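Side-chain contact in KLLA0B12012p (Kluyveromyces lactis, PDB 6Y3P), which is Pby1, a direct partner of the mRNA decapping enzyme Dcp2, and probably binds ATP through this C-terminal tubulin-tyrosine-ligase-like domain of the ATP-grasp superfamily: residues 12-15 with 16-20. Residues are numbered along the deposited sequence; the frame is centred on the assembly and turned at random.
Sequences LTIP and ETEYI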
ATOM      1  N   LEU A  12     -20.287   6.724  13.535  1.00 58.50           N
ATOM      2  CA  LEU A  12     -19.105   5.896  13.805  1.00 58.34           C
ATOM      3  C   LEU A  12     -19.576   4.491  14.162  1.00 61.17           C
ATOM      4  O   LEU A  12     -19.896   4.240  15.315  1.00 61.59           O
ATOM      5  CB  LEU A  12     -18.289   6.530  14.951  1.00 58.84           C
ATOM      6  CG  LEU A  12     -16.888   5.968  15.278  1.00 62.62           C
ATOM      7  CD1 LEU A  12     -15.965   5.964  14.048  1.00 60.37           C
ATOM      8  CD2 LEU A  12     -16.245   6.780  16.407  1.00 64.00           C
ATOM      9  N   THR A  13     -19.663   3.604  13.156  1.00 58.34           N
ATOM     10  CA  THR A  13     -20.169   2.219  13.273  1.00 60.06           C
ATOM     11  C   THR A  13     -19.080   1.188  13.602  1.00 68.52           C
ATOM     12  O   THR A  13     -19.357  -0.013  13.699  1.00 71.03           O
ATOM     13  CB  THR A  13     -20.966   1.815  12.023  1.00 58.69           C
ATOM     14  OG1 THR A  13     -20.112   1.859  10.879  1.00 54.57           O
ATOM     15  CG2 THR A  13     -22.195   2.683  11.815  1.00 59.28           C
ATOM     16  N   ILE A  14     -17.856   1.657  13.789  1.00 64.78           N
ATOM     17  CA  ILE A  14     -16.734   0.815  14.132  1.00 64.41           C
ATOM     18  C   ILE A  14     -16.877   0.291  15.558  1.00 69.76           C
ATOM     19  O   ILE A  14     -17.240   1.057  16.460  1.00 69.55           O
ATOM     20  CB  ILE A  14     -15.418   1.569  13.834  1.00 66.72           C
ATOM     21  CG1 ILE A  14     -14.863   1.071  12.506  1.00 67.08           C
ATOM     22  CG2 ILE A  14     -14.368   1.495  14.957  1.00 67.27           C
ATOM     23  CD1 ILE A  14     -14.266   2.078  11.704  1.00 80.36           C
ATOM     24  N   PRO A  15     -16.654  -1.034  15.765  1.00 66.78           N
ATOM     25  CA  PRO A  15     -16.731  -1.587  17.121  1.00 67.23           C
ATOM     26  C   PRO A  15     -15.817  -0.836  18.077  1.00 71.08           C
ATOM     27  O   PRO A  15     -14.680  -0.495  17.728  1.00 69.73           O
ATOM     28  CB  PRO A  15     -16.269  -3.034  16.928  1.00 68.75           C
ATOM     29  CG  PRO A  15     -16.585  -3.334  15.505  1.00 72.33           C
ATOM     30  CD  PRO A  15     -16.258  -2.073  14.793  1.00 67.23           C
ATOM     31  N   GLU A  16     -16.348  -0.540  19.266  1.00 69.32           N
ATOM     32  CA  GLU A  16     -15.683   0.157  20.370  1.00 69.36           C
ATOM     33  C   GLU A  16     -14.428  -0.586  20.840  1.00 72.10           C
ATOM     34  O   GLU A  16     -13.602  -0.002  21.539  1.00 71.29           O
ATOM     35  CB  GLU A  16     -16.678   0.387  21.520  1.00 72.49           C
ATOM     36  CG  GLU A  16     -17.852   1.266  21.118  1.00 87.21           C
ATOM     37  CD  GLU A  16     -18.891   1.524  22.192  1.00116.38           C
ATOM     38  OE1 GLU A  16     -18.562   2.207  23.191  1.00118.56           O
ATOM     39  OE2 GLU A  16     -20.049   1.087  22.010  1.00106.44           O
ATOM     40  N   THR A  17     -14.264  -1.854  20.408  1.00 68.31           N
ATOM     41  CA  THR A  17     -13.088  -2.668  20.690  1.00 68.45           C
ATOM     42  C   THR A  17     -11.935  -2.326  19.758  1.00 72.09           C
ATOM     43  O   THR A  17     -10.792  -2.660  20.084  1.00 72.33           O
ATOM     44  CB  THR A  17     -13.388  -4.171  20.631  1.00 78.75           C
ATOM     45  OG1 THR A  17     -14.269  -4.472  19.546  1.00 80.38           O
ATOM     46  CG2 THR A  17     -13.925  -4.704  21.941  1.00 79.63           C
ATOM     47  N   GLU A  18     -12.221  -1.696  18.589  1.00 67.06           N
ATOM     48  CA  GLU A  18     -11.183  -1.327  17.618  1.00 65.38           C
ATOM     49  C   GLU A  18     -10.253  -0.223  18.121  1.00 68.36           C
ATOM     50  O   GLU A  18     -10.692   0.756  18.744  1.00 69.02           O
ATOM     51  CB  GLU A  18     -11.768  -0.976  16.240  1.00 66.07           C
ATOM     52  CG  GLU A  18     -11.851  -2.160  15.287  1.00 74.73           C
ATOM     53  CD  GLU A  18     -12.513  -1.894  13.943  1.00 97.34           C
ATOM     54  OE1 GLU A  18     -12.227  -0.846  13.311  1.00 68.04           O
ATOM     55  OE2 GLU A  18     -13.283  -2.775  13.495  1.00 94.55           O
ATOM     56  N   TYR A  19      -8.957  -0.407  17.840  1.00 62.70           N
ATOM     57  CA  TYR A  19      -7.836   0.467  18.200  1.00 61.26           C
ATOM     58  C   TYR A  19      -8.068   1.962  17.891  1.00 61.95           C
ATOM     59  O   TYR A  19      -7.725   2.820  18.713  1.00 60.93           O
ATOM     60  CB  TYR A  19      -6.552  -0.050  17.495  1.00 61.55           C
ATOM     61  CG  TYR A  19      -5.272   0.621  17.946  1.00 62.97           C
ATOM     62  CD1 TYR A  19      -4.678   0.288  19.161  1.00 64.85           C
ATOM     63  CD2 TYR A  19      -4.646   1.581  17.151  1.00 62.85           C
ATOM     64  CE1 TYR A  19      -3.513   0.917  19.590  1.00 65.41           C
ATOM     65  CE2 TYR A  19      -3.477   2.216  17.570  1.00 63.58           C
ATOM     66  CZ  TYR A  19      -2.909   1.872  18.787  1.00 72.46           C
ATOM     67  OH  TYR A  19      -1.755   2.484  19.204  1.00 74.33           O
ATOM     68  N   ILE A  20      -8.670   2.261  16.720  1.00 56.26           N
ATOM     69  CA  ILE A  20      -8.892   3.633  16.223  1.00 54.62           C
ATOM     70  C   ILE A  20     -10.152   4.350  16.769  1.00 58.06           C
ATOM     71  O   ILE A  20     -10.313   5.542  16.483  1.00 57.46           O
ATOM     72  CB  ILE A  20      -8.871   3.628  14.670  1.00 56.16           C
ATOM     73  CG1 ILE A  20     -10.021   2.751  14.071  1.00 54.98           C
ATOM     74  CG2 ILE A  20      -7.496   3.145  14.183  1.00 56.29           C
ATOM     75  CD1 ILE A  20     -10.291   2.945  12.578  1.00 51.39           C
TER
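P15 and E18 close a type I beta turn, E18 N giving its hydrogen to P15 O at 2.9 Å with an N-H...O angle of 159°. The turn reverses the loop between strand 8-12 and helix 21-31, and the E18 side chain folds back over the residues that lead into it. Its CB lies 3.3 Å from P15 O, and from there the chain runs extended past CG until the carboxylate straddles two neighbours. OE1 meets the I14 branches, 3.4 Å from I14 CG1 and slightly farther from I14 CG2, the two side chains crossing at about a right angle. OE2 touches the proline ring at P15 CD, 3.3 Å away, with P15 CG a little beyond.

Toward the other end of the proline ring, on the same face, T17 OG1 comes within 3.6 Å of P15 CB; a chi1 of 40° sets this hydroxyl between the backbone N and the carbonyl carbon. I20, just before the helix, sends CD1 to 4.2 Å from I14 CD1, a light apolar touch, again nearly perpendicular. Both isoleucines also pack on Y52 of strand 48-52, and I20 reaches F367 of helix 357-375, so the buried end of the loop is greasy while P15, E16 and T17 lie at the surface.

Across the turn, then, the E18 carboxylate meets carbon rather than a donor: its contacts with I14 and P15 are van der Waals, and the backbone bond supplies the polar link. With D54 OD2 also close to E18 OE2, the like charges would probably make it harder for both to be ionised at once, so the pKa of one of the pair may be raised.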